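Local coordinates for hypothetical protein SPy1581 (Streptococcus pyogenes, PDB 1YHF), which is of unknown function but belongs to the cupin superfamily, folding as a small single-domain beta-barrel of the type-2 cupin family, at residues 68-73 / 99-104; 43-48 / 104-109. All coordinates share one frame; numbering follows the deposited sequence.

Contact 1: residues 68-73 / 99-104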
loop_
_atom_site.group_PDB
_atom_site.type_symbol
_atom_site.label_atom_id
_atom_site.label_comp_id
_atom_site.label_asym_id
_atom_site.label_seq_id
_atom_site.Cartn_x
_atom_site.Cartn_y
_atom_site.Cartn_z
ATOM N N SER A 68 -8.113 -6.567 1.878
ATOM C CA SER A 68 -9.468 -6.907 1.448
ATOM C C SER A 68 -9.581 -6.678 -0.058
ATOM O O SER A 68 -8.775 -5.970 -0.644
ATOM C CB SER A 68 -10.515 -6.066 2.193
ATOM O OG SER A 68 -10.510 -4.716 1.733
ATOM N N GLY A 69 -10.590 -7.279 -0.680
ATOM C CA GLY A 69 -10.835 -7.096 -2.116
ATOM C C GLY A 69 -9.815 -7.749 -3.032
ATOM O O GLY A 69 -9.210 -8.767 -2.693
ATOM N N LEU A 70 -9.635 -7.158 -4.208
ATOM C CA LEU A 70 -8.783 -7.744 -5.243
ATOM C C LEU A 70 -8.093 -6.648 -6.025
ATOM O O LEU A 70 -8.717 -5.671 -6.428
ATOM C CB LEU A 70 -9.613 -8.625 -6.206
ATOM C CG LEU A 70 -8.861 -9.344 -7.339
ATOM C CD1 LEU A 70 -7.949 -10.433 -6.783
ATOM C CD2 LEU A 70 -9.815 -9.954 -8.362
ATOM N N ALA A 71 -6.804 -6.818 -6.262
ATOM C CA ALA A 71 -6.028 -5.788 -6.918
ATOM C C ALA A 71 -5.302 -6.414 -8.077
ATOM O O ALA A 71 -4.826 -7.536 -7.968
ATOM C CB ALA A 71 -5.013 -5.152 -5.937
ATOM N N GLU A 72 -5.219 -5.683 -9.182
ATOM C CA GLU A 72 -4.408 -6.089 -10.307
ATOM C C GLU A 72 -3.115 -5.314 -10.305
ATOM O O GLU A 72 -3.096 -4.074 -10.417
ATOM C CB GLU A 72 -5.135 -5.875 -11.612
ATOM C CG GLU A 72 -4.448 -6.498 -12.803
ATOM C CD GLU A 72 -5.344 -6.447 -14.026
ATOM O OE1 GLU A 72 -5.661 -5.325 -14.480
ATOM O OE2 GLU A 72 -5.753 -7.520 -14.516
ATOM N N ILE A 73 -2.034 -6.065 -10.162
ATOM C CA ILE A 73 -0.720 -5.498 -10.054
ATOM C C ILE A 73 0.053 -5.801 -11.327
ATOM O O ILE A 73 0.082 -6.921 -11.801
ATOM C CB ILE A 73 -0.029 -5.975 -8.743
ATOM C CG1 ILE A 73 -0.908 -5.522 -7.553
ATOM C CG2 ILE A 73 1.434 -5.513 -8.677
ATOM C CD1 ILE A 73 -0.294 -5.613 -6.217
ATOM N N TYR A 99 -4.308 -1.561 -10.181
ATOM C CA TYR A 99 -5.671 -1.265 -10.574
ATOM C C TYR A 99 -6.644 -1.984 -9.648
ATOM O O TYR A 99 -6.489 -3.185 -9.369
ATOM C CB TYR A 99 -5.916 -1.652 -12.036
ATOM C CG TYR A 99 -7.349 -1.515 -12.483
ATOM C CD1 TYR A 99 -7.915 -0.258 -12.698
ATOM C CD2 TYR A 99 -8.141 -2.644 -12.693
ATOM C CE1 TYR A 99 -9.225 -0.119 -13.115
ATOM C CE2 TYR A 99 -9.460 -2.519 -13.117
ATOM C CZ TYR A 99 -9.992 -1.258 -13.331
ATOM O OH TYR A 99 -11.297 -1.129 -13.725
ATOM N N ALA A 100 -7.629 -1.243 -9.147
ATOM C CA ALA A 100 -8.616 -1.805 -8.228
ATOM C C ALA A 100 -9.676 -2.575 -9.019
ATOM O O ALA A 100 -10.674 -2.009 -9.462
ATOM C CB ALA A 100 -9.253 -0.693 -7.374
ATOM N N VAL A 101 -9.436 -3.862 -9.228
ATOM C CA VAL A 101 -10.433 -4.742 -9.848
ATOM C C VAL A 101 -11.757 -4.697 -9.081
ATOM O O VAL A 101 -12.842 -4.598 -9.676
ATOM C CB VAL A 101 -9.940 -6.196 -9.932
ATOM C CG1 VAL A 101 -11.013 -7.082 -10.606
ATOM C CG2 VAL A 101 -8.652 -6.258 -10.711
ATOM N N GLU A 102 -11.647 -4.800 -7.761
ATOM C CA GLU A 102 -12.739 -4.503 -6.842
ATOM C C GLU A 102 -12.153 -3.458 -5.917
ATOM O O GLU A 102 -10.937 -3.239 -5.937
ATOM C CB GLU A 102 -13.108 -5.722 -6.005
ATOM C CG GLU A 102 -13.229 -7.018 -6.760
ATOM C CD GLU A 102 -13.465 -8.195 -5.833
ATOM O OE1 GLU A 102 -13.302 -8.043 -4.597
ATOM O OE2 GLU A 102 -13.792 -9.285 -6.342
ATOM N N ALA A 103 -12.989 -2.827 -5.107
ATOM C CA ALA A 103 -12.485 -1.986 -4.024
ATOM C C ALA A 103 -11.500 -2.848 -3.222
ATOM O O ALA A 103 -11.749 -4.033 -2.970
ATOM C CB ALA A 103 -13.625 -1.497 -3.137
ATOM N N PHE A 104 -10.355 -2.281 -2.876
ATOM C CA PHE A 104 -9.414 -3.022 -2.062
ATOM C C PHE A 104 -8.721 -2.114 -1.051
ATOM O O PHE A 104 -8.739 -0.880 -1.196
ATOM C CB PHE A 104 -8.436 -3.821 -2.947
ATOM C CG PHE A 104 -7.315 -3.002 -3.567
ATOM C CD1 PHE A 104 -6.126 -2.782 -2.871
ATOM C CD2 PHE A 104 -7.422 -2.510 -4.871
ATOM C CE1 PHE A 104 -5.067 -2.058 -3.443
ATOM C CE2 PHE A 104 -6.373 -1.781 -5.454
ATOM C CZ PHE A 104 -5.187 -1.551 -4.726
#

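Contact 2: residues 43-48 / 104-109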
loop_
_atom_site.group_PDB
_atom_site.type_symbol
_atom_site.label_atom_id
_atom_site.label_comp_id
_atom_site.label_asym_id
_atom_site.label_seq_id
_atom_site.Cartn_x
_atom_site.Cartn_y
_atom_site.Cartn_z
ATOM N N THR A 43 2.412 2.880 4.375
ATOM C CA THR A 43 1.137 3.519 4.110
ATOM C C THR A 43 0.027 2.471 4.072
ATOM O O THR A 43 0.205 1.406 3.493
ATOM C CB THR A 43 1.142 4.298 2.764
ATOM O OG1 THR A 43 2.322 5.100 2.644
ATOM C CG2 THR A 43 -0.079 5.211 2.698
ATOM N N VAL A 44 -1.111 2.776 4.698
ATOM C CA VAL A 44 -2.324 1.978 4.490
ATOM C C VAL A 44 -3.192 2.713 3.458
ATOM O O VAL A 44 -3.391 3.906 3.563
ATOM C CB VAL A 44 -3.106 1.789 5.797
ATOM C CG1 VAL A 44 -4.257 0.748 5.573
ATOM C CG2 VAL A 44 -2.168 1.287 6.881
ATOM N N PHE A 45 -3.670 1.994 2.454
ATOM C CA PHE A 45 -4.453 2.579 1.364
ATOM C C PHE A 45 -5.828 1.939 1.291
ATOM O O PHE A 45 -6.001 0.784 1.667
ATOM C CB PHE A 45 -3.792 2.271 0.022
ATOM C CG PHE A 45 -2.667 3.187 -0.349
ATOM C CD1 PHE A 45 -2.930 4.431 -0.933
ATOM C CD2 PHE A 45 -1.345 2.795 -0.170
ATOM C CE1 PHE A 45 -1.884 5.281 -1.324
ATOM C CE2 PHE A 45 -0.292 3.641 -0.536
ATOM C CZ PHE A 45 -0.565 4.890 -1.129
ATOM N N SER A 46 -6.801 2.676 0.773
ATOM C CA SER A 46 -7.989 2.047 0.222
ATOM C C SER A 46 -8.224 2.652 -1.160
ATOM O O SER A 46 -8.084 3.843 -1.330
ATOM C CB SER A 46 -9.200 2.297 1.121
ATOM O OG SER A 46 -9.674 3.620 0.979
ATOM N N LEU A 47 -8.601 1.827 -2.128
ATOM C CA LEU A 47 -9.035 2.328 -3.432
ATOM C C LEU A 47 -10.403 1.758 -3.705
ATOM O O LEU A 47 -10.599 0.556 -3.538
ATOM C CB LEU A 47 -8.087 1.867 -4.529
ATOM C CG LEU A 47 -6.700 2.504 -4.703
ATOM C CD1 LEU A 47 -5.724 2.216 -3.544
ATOM C CD2 LEU A 47 -6.087 2.043 -6.021
ATOM N N ASP A 48 -11.348 2.589 -4.138
ATOM C CA ASP A 48 -12.620 2.065 -4.631
ATOM C C ASP A 48 -12.395 1.347 -5.947
ATOM O O ASP A 48 -11.393 1.582 -6.638
ATOM C CB ASP A 48 -13.651 3.186 -4.831
ATOM C CG ASP A 48 -15.102 2.659 -4.924
ATOM O OD1 ASP A 48 -15.359 1.501 -4.513
ATOM O OD2 ASP A 48 -15.977 3.406 -5.431
ATOM N N PHE A 104 -10.355 -2.281 -2.876
ATOM C CA PHE A 104 -9.414 -3.022 -2.062
ATOM C C PHE A 104 -8.721 -2.114 -1.051
ATOM O O PHE A 104 -8.739 -0.880 -1.196
ATOM C CB PHE A 104 -8.436 -3.821 -2.947
ATOM C CG PHE A 104 -7.315 -3.002 -3.567
ATOM C CD1 PHE A 104 -6.126 -2.782 -2.871
ATOM C CD2 PHE A 104 -7.422 -2.510 -4.871
ATOM C CE1 PHE A 104 -5.067 -2.058 -3.443
ATOM C CE2 PHE A 104 -6.373 -1.781 -5.454
ATOM C CZ PHE A 104 -5.187 -1.551 -4.726
ATOM N N GLN A 105 -8.154 -2.743 -0.020
ATOM C CA GLN A 105 -7.335 -2.077 1.004
ATOM C C GLN A 105 -6.027 -2.836 1.058
ATOM O O GLN A 105 -6.023 -4.078 0.896
ATOM C CB GLN A 105 -8.025 -2.129 2.368
ATOM C CG GLN A 105 -9.278 -1.261 2.443
ATOM C CD GLN A 105 -10.248 -1.761 3.458
ATOM O OE1 GLN A 105 -10.574 -2.950 3.480
ATOM N NE2 GLN A 105 -10.701 -0.882 4.322
HETATM N N MSE A 106 -4.927 -2.103 1.257
HETATM C CA MSE A 106 -3.590 -2.685 1.301
HETATM C C MSE A 106 -2.655 -2.027 2.301
HETATM O O MSE A 106 -2.807 -0.845 2.642
HETATM C CB MSE A 106 -2.921 -2.613 -0.078
HETATM C CG MSE A 106 -2.736 -1.224 -0.618
HETATM SE SE MSE A 106 -1.406 -1.268 -2.090
HETATM C CE MSE A 106 -1.754 0.445 -2.801
ATOM N N LEU A 107 -1.695 -2.812 2.779
ATOM C CA LEU A 107 -0.578 -2.257 3.506
ATOM C C LEU A 107 0.577 -2.237 2.502
ATOM O O LEU A 107 0.861 -3.239 1.856
ATOM C CB LEU A 107 -0.224 -3.112 4.734
ATOM C CG LEU A 107 1.061 -2.692 5.461
ATOM C CD1 LEU A 107 0.959 -1.297 6.132
ATOM C CD2 LEU A 107 1.417 -3.751 6.491
ATOM N N LEU A 108 1.209 -1.080 2.371
ATOM C CA LEU A 108 2.319 -0.877 1.464
ATOM C C LEU A 108 3.568 -0.495 2.257
ATOM O O LEU A 108 3.596 0.522 2.942
ATOM C CB LEU A 108 1.948 0.201 0.423
ATOM C CG LEU A 108 3.085 0.622 -0.518
ATOM C CD1 LEU A 108 3.408 -0.516 -1.491
ATOM C CD2 LEU A 108 2.753 1.928 -1.280
ATOM N N VAL A 109 4.601 -1.334 2.180
ATOM C CA VAL A 109 5.831 -1.094 2.891
ATOM C C VAL A 109 6.933 -0.942 1.823
ATOM O O VAL A 109 7.232 -1.875 1.078
ATOM C CB VAL A 109 6.152 -2.231 3.898
ATOM C CG1 VAL A 109 7.485 -1.977 4.570
ATOM C CG2 VAL A 109 5.029 -2.350 4.958
HETATM O O HOH W 1 4.357 3.401 1.729
#

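Contact 1: residues 68-73 / 99-104
Segments 68-73 and 99-104 run antiparallel on the two central strands of the smaller sheet of the cupin barrel, near where they meet the larger one, and are joined at the pair Glu72-Tyr99, where Glu72 N meets Tyr99 O and Tyr99 N meets Glu72 O, each at 2.8 Å. Both bonds lie in the plane of the accepting carbonyl. Ala100 is the centre of an inverse gamma turn, and after the turn Glu102 N makes a weak bond to Leu70 O, 3.3 Å long but almost straight. Here 99-104 leaves the smaller sheet for the larger one, and 68-73 makes the opposite passage through Gly69. That glycine has a positive phi of 70°, and its CA sits 3.3 Å from Ala103 O in a CA-H...O contact, so the chain passes this close to Ala103 at a residue without a side chain.

On the barrel interior, Phe104 takes the crowded first torsion, with CG between its backbone N and carbonyl carbon (chi1 78°), and its ring lies flat against Ala71. The methyl CB of Ala71 stands over the centre of that face, 3.6 Å from the centroid, a CH-pi contact; Ile66 of strand 61-68 touches both residues.

The outward side is more mixed. Leu70 and Val101 lie side by side, CD2 against CG1, while CG and the carboxylate carbon CD of Glu102 lie against Leu70 CB. The carboxylate of Glu72 is held by a salt bridge to Arg81 through OE2, and OE1 approaches the Tyr99 ring obliquely. The apolar root of Glu72 meets Val101, CB to CG2, at 3.7 Å.

Contact 2: residues 43-48 / 104-109
Strands 43-47 and 104-109 are antiparallel neighbours in the larger sheet of the cupin barrel, joined by six backbone hydrogen bonds in three hydrogen-bonded pairs, Thr43-Leu108, Phe45-Met106 and Leu47-Phe104. Their directions differ by 162° and their axes approach to 4.7 Å. At the non-hydrogen-bonded pairs between them the CA atoms come closer, to 4.2 Å at Ser46-Gln105. Most of the bonds approach their carbonyls in plane or nearly along the C=O axis, but Met106 N comes to Phe45 O from about 30° above the carbonyl plane.

The tight part is the face carrying Phe45, Leu47, Phe104, Met106 and Leu108. Met106, a selenomethionine, starts from the crowded position (chi1 61°) and then runs extended, so that its CE reaches Phe45 CD2 at 3.6 Å while SE forms an oblique Met-aromatic contact with that ring and lies at the edge of the Phe104 ring, in its plane. Leu108 CD2 reaches the Phe45 ring further out, at CE2. Leu47 lies alongside Phe104, its two methyls against CE2 and CZ; Val64 and Ile66 of the adjacent strand 61-68 and Leu98 of strand 96-100 in the other sheet also touch Met106.

The opposite face is packed more loosely across the strands: Val44 CG2 and Leu107 CD1 cross obliquely at 4.1 Å, and Ser46 CB touches Gln105 CG. The polar ends there turn to other partners, Ser46 OG to Met23 O, Gln105 OE1 to Ser68 OG and NE2 to Val22 O. At the end of the pairing near Thr43, the contact admits solvent. There Thr43 CG2 sits over one face of the Phe45 ring, toward its rim, and a water bridges Thr43 OG1, at 2.8 Å, and Leu108 O, to which it donates.

In the fold
The two contacts have centres about 10 Å apart and meet at Phe104, which ends the second segment of contact 1 and begins that of contact 2. Along the chain contact 1 is nested inside the loop closed by contact 2, the order being 43-48, 68-73, 99-104, 104-109. Contact 2 lies in the larger sheet, its centre about 4 Å from the centre of the molecule; contact 1 belongs to the smaller sheet, where the chain passes from one sheet to the other on both sides, from strand 61-68 to 70-75 and from 96-100 to 104-111. Ala100 and Ala103 pack against residues 47-48 of contact 2, where the two sheets join.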